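Local coordinates for platelet aggregation factor Sm-hPAF (Streptococcus mitis, PDB 4GWI), which binds fucosylated Lewis glycans through this F-type lectin domain of lectinolysin, probably a cholesterol-dependent toxin that forms pores in host membranes, at residues A[13-27]-A[30-42]. The protein carries 2 engineered substitutions. Residues are numbered along the deposited sequence; the frame is centred on the assembly and turned at random.
Engineered in segment 13-27: His25 (natural residue Tyr). Unlike the reference sequence in segment 30-42: Thr30 (reference Ala). With CA (calcium ion), chain F; MG (magnesium ion), chain E; FUC (alpha-L-fucopyranose), chain B.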
loop_
_atom_site.group_PDB
_atom_site.type_symbol
_atom_site.label_atom_id
_atom_site.label_comp_id
_atom_site.label_asym_id
_atom_site.label_seq_id
_atom_site.Cartn_x
_atom_site.Cartn_y
_atom_site.Cartn_z
ATOM N N ALA A 13 3.858 -7.997 5.959
ATOM C CA ALA A 13 2.532 -7.896 5.320
ATOM C C ALA A 13 2.183 -9.121 4.444
ATOM O O ALA A 13 1.062 -9.345 4.131
ATOM C CB ALA A 13 2.518 -6.648 4.396
ATOM N N ARG A 14 3.208 -9.914 4.054
ATOM C CA ARG A 14 2.931 -11.053 3.189
ATOM C C ARG A 14 1.942 -11.975 3.716
ATOM O O ARG A 14 2.016 -12.463 4.884
ATOM C CB ARG A 14 4.304 -11.754 3.033
ATOM C CG ARG A 14 4.134 -13.129 2.480
ATOM C CD ARG A 14 4.096 -12.799 1.036
ATOM N NE ARG A 14 4.163 -14.099 0.316
ATOM C CZ ARG A 14 3.095 -14.849 0.028
ATOM N NH1 ARG A 14 3.294 -16.033 -0.572
ATOM N NH2 ARG A 14 1.820 -14.439 0.326
ATOM N N GLY A 15 0.923 -12.242 2.915
ATOM C CA GLY A 15 -0.090 -13.205 3.249
ATOM C C GLY A 15 -1.092 -12.807 4.299
ATOM O O GLY A 15 -1.947 -13.617 4.705
ATOM N N LYS A 16 -1.044 -11.510 4.684
ATOM C CA LYS A 16 -2.043 -11.031 5.655
ATOM C C LYS A 16 -3.390 -10.654 5.016
ATOM O O LYS A 16 -3.493 -10.616 3.784
ATOM C CB LYS A 16 -1.430 -9.796 6.327
ATOM C CG LYS A 16 -0.158 -10.009 7.179
ATOM C CD LYS A 16 -0.554 -10.831 8.424
ATOM C CE LYS A 16 0.652 -10.980 9.342
ATOM N NZ LYS A 16 1.837 -11.639 8.764
ATOM N N GLN A 17 -4.428 -10.451 5.850
ATOM C CA GLN A 17 -5.716 -10.082 5.329
ATOM C C GLN A 17 -5.664 -8.683 4.732
ATOM O O GLN A 17 -5.084 -7.755 5.330
ATOM C CB GLN A 17 -6.674 -10.083 6.498
ATOM C CG GLN A 17 -8.116 -9.901 6.018
ATOM C CD GLN A 17 -9.029 -9.880 7.279
ATOM O OE1 GLN A 17 -8.654 -9.242 8.337
ATOM N NE2 GLN A 17 -10.224 -10.376 7.138
ATOM N N ALA A 18 -6.165 -8.494 3.557
ATOM C CA ALA A 18 -6.133 -7.174 2.849
ATOM C C ALA A 18 -7.521 -6.947 2.381
ATOM O O ALA A 18 -8.351 -7.847 2.086
ATOM C CB ALA A 18 -5.106 -7.150 1.671
ATOM N N SER A 19 -7.784 -5.662 2.214
ATOM C CA SER A 19 -9.138 -5.234 1.723
ATOM C C SER A 19 -8.949 -3.894 1.000
ATOM O O SER A 19 -7.923 -3.246 1.070
ATOM C CB SER A 19 -10.189 -5.070 2.843
ATOM O OG SER A 19 -9.765 -4.101 3.756
ATOM N N GLN A 20 -9.992 -3.499 0.253
ATOM C CA GLN A 20 -9.876 -2.222 -0.453
ATOM C C GLN A 20 -11.332 -1.695 -0.695
ATOM O O GLN A 20 -12.341 -2.411 -0.470
ATOM C CB GLN A 20 -9.038 -2.415 -1.780
ATOM C CG GLN A 20 -9.737 -3.413 -2.740
ATOM C CD GLN A 20 -8.838 -3.810 -3.875
ATOM O OE1 GLN A 20 -7.660 -3.462 -3.908
ATOM N NE2 GLN A 20 -9.395 -4.607 -4.827
ATOM N N SER A 21 -11.361 -0.459 -1.118
ATOM C CA SER A 21 -12.680 0.233 -1.263
ATOM C C SER A 21 -13.626 -0.383 -2.255
ATOM O O SER A 21 -14.850 -0.329 -1.987
ATOM C CB SER A 21 -12.362 1.749 -1.578
ATOM O OG SER A 21 -11.573 1.875 -2.726
ATOM N N SER A 22 -13.178 -0.981 -3.335
ATOM C CA SER A 22 -13.991 -1.728 -4.213
ATOM C C SER A 22 -12.987 -2.535 -5.073
ATOM O O SER A 22 -11.767 -2.252 -5.016
ATOM C CB SER A 22 -14.758 -0.746 -5.184
ATOM O OG SER A 22 -13.872 0.183 -5.845
ATOM N N THR A 23 -13.525 -3.437 -5.910
ATOM C CA THR A 23 -12.665 -4.249 -6.778
ATOM C C THR A 23 -13.151 -4.211 -8.198
ATOM O O THR A 23 -14.382 -4.352 -8.375
ATOM C CB THR A 23 -12.662 -5.731 -6.232
ATOM O OG1 THR A 23 -12.176 -5.690 -4.845
ATOM C CG2 THR A 23 -11.750 -6.616 -7.090
ATOM N N ALA A 24 -12.277 -4.003 -9.170
ATOM C CA ALA A 24 -12.639 -4.011 -10.569
ATOM C C ALA A 24 -11.606 -4.795 -11.322
ATOM O O ALA A 24 -10.453 -4.947 -10.849
ATOM C CB ALA A 24 -12.632 -2.565 -11.114
ATOM N N HIS A 25 -11.973 -5.247 -12.512
ATOM C CA HIS A 25 -11.035 -5.931 -13.394
ATOM C C HIS A 25 -10.330 -7.120 -12.717
ATOM O O HIS A 25 -9.190 -7.467 -13.105
ATOM C CB HIS A 25 -9.958 -5.011 -13.974
ATOM C CG HIS A 25 -10.551 -3.947 -14.906
ATOM N ND1 HIS A 25 -11.135 -4.310 -16.085
ATOM C CD2 HIS A 25 -10.616 -2.551 -14.810
ATOM C CE1 HIS A 25 -11.559 -3.192 -16.716
ATOM N NE2 HIS A 25 -11.284 -2.119 -15.940
ATOM N N GLY A 26 -11.035 -7.728 -11.769
ATOM C CA GLY A 26 -10.479 -8.927 -11.073
ATOM C C GLY A 26 -9.335 -8.562 -10.128
ATOM O O GLY A 26 -8.653 -9.519 -9.682
ATOM N N GLY A 27 -9.054 -7.279 -9.811
ATOM C CA GLY A 27 -7.756 -6.918 -9.115
ATOM C C GLY A 27 -7.888 -7.023 -7.578
ATOM O O GLY A 27 -7.846 -6.040 -6.843
ATOM N N THR A 30 -5.828 -8.839 -2.221
ATOM C CA THR A 30 -4.747 -9.742 -1.715
ATOM C C THR A 30 -3.599 -9.822 -2.728
ATOM O O THR A 30 -2.503 -10.244 -2.331
ATOM C CB THR A 30 -5.264 -11.132 -1.418
ATOM O OG1 THR A 30 -6.069 -11.599 -2.515
ATOM C CG2 THR A 30 -6.143 -11.116 -0.237
ATOM N N ARG A 31 -3.772 -9.292 -3.945
ATOM C CA ARG A 31 -2.589 -9.297 -4.877
ATOM C C ARG A 31 -1.463 -8.419 -4.436
ATOM O O ARG A 31 -0.300 -8.531 -4.904
ATOM C CB ARG A 31 -3.064 -8.875 -6.258
ATOM C CG ARG A 31 -3.953 -9.947 -6.883
ATOM C CD ARG A 31 -4.490 -9.381 -8.204
ATOM N NE ARG A 31 -5.327 -10.468 -8.823
ATOM C CZ ARG A 31 -5.741 -10.369 -10.102
ATOM N NH1 ARG A 31 -6.430 -11.427 -10.658
ATOM N NH2 ARG A 31 -5.513 -9.264 -10.845
ATOM N N ALA A 32 -1.698 -7.443 -3.517
ATOM C CA ALA A 32 -0.593 -6.594 -3.079
ATOM C C ALA A 32 0.164 -7.183 -1.882
ATOM O O ALA A 32 1.154 -6.601 -1.477
ATOM C CB ALA A 32 -1.161 -5.141 -2.682
ATOM N N VAL A 33 -0.315 -8.341 -1.404
ATOM C CA VAL A 33 0.451 -9.025 -0.327
ATOM C C VAL A 33 0.705 -10.509 -0.675
ATOM O O VAL A 33 0.905 -11.368 0.199
ATOM C CB VAL A 33 -0.243 -8.882 1.084
ATOM C CG1 VAL A 33 -0.143 -7.388 1.499
ATOM C CG2 VAL A 33 -1.674 -9.427 1.027
ATOM N N ASP A 34 0.833 -10.750 -1.985
ATOM C CA ASP A 34 1.018 -12.143 -2.401
ATOM C C ASP A 34 2.485 -12.484 -2.599
ATOM O O ASP A 34 2.734 -13.641 -3.100
ATOM C CB ASP A 34 0.200 -12.425 -3.703
ATOM C CG ASP A 34 0.702 -11.629 -4.896
ATOM O OD1 ASP A 34 1.590 -10.806 -4.833
ATOM O OD2 ASP A 34 0.122 -11.909 -6.009
ATOM N N GLY A 35 3.435 -11.619 -2.276
ATOM C CA GLY A 35 4.847 -11.961 -2.371
ATOM C C GLY A 35 5.344 -11.882 -3.762
ATOM O O GLY A 35 6.461 -12.431 -4.058
ATOM N N ASN A 36 4.696 -11.111 -4.647
ATOM C CA ASN A 36 5.131 -10.963 -6.036
ATOM C C ASN A 36 5.046 -9.524 -6.431
ATOM O O ASN A 36 3.881 -8.955 -6.500
ATOM C CB ASN A 36 4.168 -11.824 -6.886
ATOM C CG ASN A 36 4.604 -11.853 -8.357
ATOM O OD1 ASN A 36 5.458 -11.089 -8.785
ATOM N ND2 ASN A 36 3.901 -12.743 -9.127
ATOM N N VAL A 37 6.164 -8.853 -6.663
ATOM C CA VAL A 37 6.176 -7.432 -7.036
ATOM C C VAL A 37 5.980 -7.137 -8.538
ATOM O O VAL A 37 6.062 -5.999 -8.955
ATOM C CB VAL A 37 7.432 -6.700 -6.535
ATOM C CG1 VAL A 37 7.560 -6.898 -5.018
ATOM C CG2 VAL A 37 8.730 -7.259 -7.283
ATOM N N ASP A 38 5.793 -8.219 -9.327
ATOM C CA ASP A 38 5.572 -8.016 -10.794
ATOM C C ASP A 38 4.505 -6.983 -11.059
ATOM O O ASP A 38 3.370 -7.152 -10.596
ATOM C CB ASP A 38 5.183 -9.385 -11.425
ATOM C CG ASP A 38 5.215 -9.346 -12.934
ATOM O OD1 ASP A 38 5.466 -10.456 -13.519
ATOM O OD2 ASP A 38 4.952 -8.323 -13.561
ATOM N N SER A 39 4.900 -5.906 -11.756
ATOM C CA SER A 39 4.026 -4.777 -11.907
ATOM C C SER A 39 3.123 -4.742 -13.130
ATOM O O SER A 39 2.385 -3.777 -13.376
ATOM C CB SER A 39 4.863 -3.514 -11.800
ATOM O OG SER A 39 5.682 -3.428 -12.985
ATOM N N ASP A 40 3.183 -5.841 -13.902
ATOM C CA ASP A 40 2.375 -5.879 -15.127
ATOM C C ASP A 40 1.019 -6.460 -14.771
ATOM O O ASP A 40 0.889 -7.598 -14.322
ATOM C CB ASP A 40 3.077 -6.838 -16.135
ATOM C CG ASP A 40 2.380 -6.867 -17.510
ATOM O OD1 ASP A 40 3.181 -6.953 -18.570
ATOM O OD2 ASP A 40 1.178 -6.817 -17.594
ATOM N N TYR A 41 -0.036 -5.640 -14.991
ATOM C CA TYR A 41 -1.401 -6.060 -14.583
ATOM C C TYR A 41 -1.795 -7.421 -15.159
ATOM O O TYR A 41 -2.497 -8.194 -14.581
ATOM C CB TYR A 41 -2.436 -4.975 -15.039
ATOM C CG TYR A 41 -3.742 -5.206 -14.315
ATOM C CD1 TYR A 41 -4.783 -5.914 -14.843
ATOM C CD2 TYR A 41 -3.871 -4.718 -13.024
ATOM C CE1 TYR A 41 -5.976 -6.176 -14.117
ATOM C CE2 TYR A 41 -5.000 -4.984 -12.243
ATOM C CZ TYR A 41 -6.044 -5.708 -12.775
ATOM O OH TYR A 41 -7.167 -5.981 -12.041
ATOM N N GLY A 42 -1.288 -7.672 -16.393
ATOM C CA GLY A 42 -1.645 -8.942 -17.093
ATOM C C GLY A 42 -1.034 -10.190 -16.457
ATOM O O GLY A 42 -1.435 -11.340 -16.824
HETATM CA CA CA F . 1.687 -8.595 -5.946
HETATM MG MG MG E . -9.057 -7.712 10.119
HETATM C C1 FUC B . -5.624 -0.757 -18.845
HETATM C C2 FUC B . -6.229 0.539 -18.337
HETATM C C3 FUC B . -7.642 0.336 -17.885
HETATM C C4 FUC B . -7.639 -0.710 -16.790
HETATM C C5 FUC B . -7.020 -1.960 -17.378
HETATM C C6 FUC B . -6.991 -3.099 -16.385
HETATM O O2 FUC B . -6.198 1.499 -19.381
HETATM O O3 FUC B . -8.131 1.526 -17.414
HETATM O O4 FUC B . -6.903 -0.216 -15.703
HETATM O O5 FUC B . -5.720 -1.719 -17.830
HETATM O O HOH W 1 -9.787 -6.335 11.732
HETATM O O HOH W 2 -9.245 -6.378 8.836
HETATM O O HOH W 3 -11.119 -8.297 9.885
#
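Val33 O takes two hydrogen bonds from the turn at residues 13-16: Gly15 N approaches at 2.9 Å, nearly straight, and Arg14 NH2 at 3.2 Å, more bent, on a lone pair. Gly15 suits the third position of this type II turn, where phi is positive. The bend of the Arg14 chain at chi2 (85°) lays its guanidinium over the backbone, with Asp34 O above the centre of one face. Gly35 CA lies 3.5 Å from Arg14 NE, so a residue without a side chain fits beneath the arginine.

Val33 CG1 meets Ala13 CB at 4.0 Å and Val33 CG2 reaches Ala18 CB at 4.2 Å; the small alanines let the chains come close. Val33 also rests on the turn's backbone, its CB 3.3 Å from Ala13 O.

At the sugar end, Tyr41 OH donates to His25 O (2.7 Å), which lies in the plane of the phenol ring, although the hydroxyl stands above the carbonyl plane. Gly27, having no side chain, suits the close approach of its CA to Tyr41 OH (3.1 Å). The extended Arg31 chain brings its guanidinium alongside the type I' turn from Ala24 to Gly27, with Gly26 O over the centre of one face but not hydrogen-bonded.

Fucose C6 lies over a face of both the engineered His25 and Tyr41. Arg31 O, Asp34 OD1 and Asn36 O bind calcium, completed by Ser45, Ala139 and Glu140. The contact thus joins the turns flanking edge strand 17-20, and Ala18 within it, to the calcium-binding loop beside the fucose pocket, an arrangement characteristic of the F-type lectin fold.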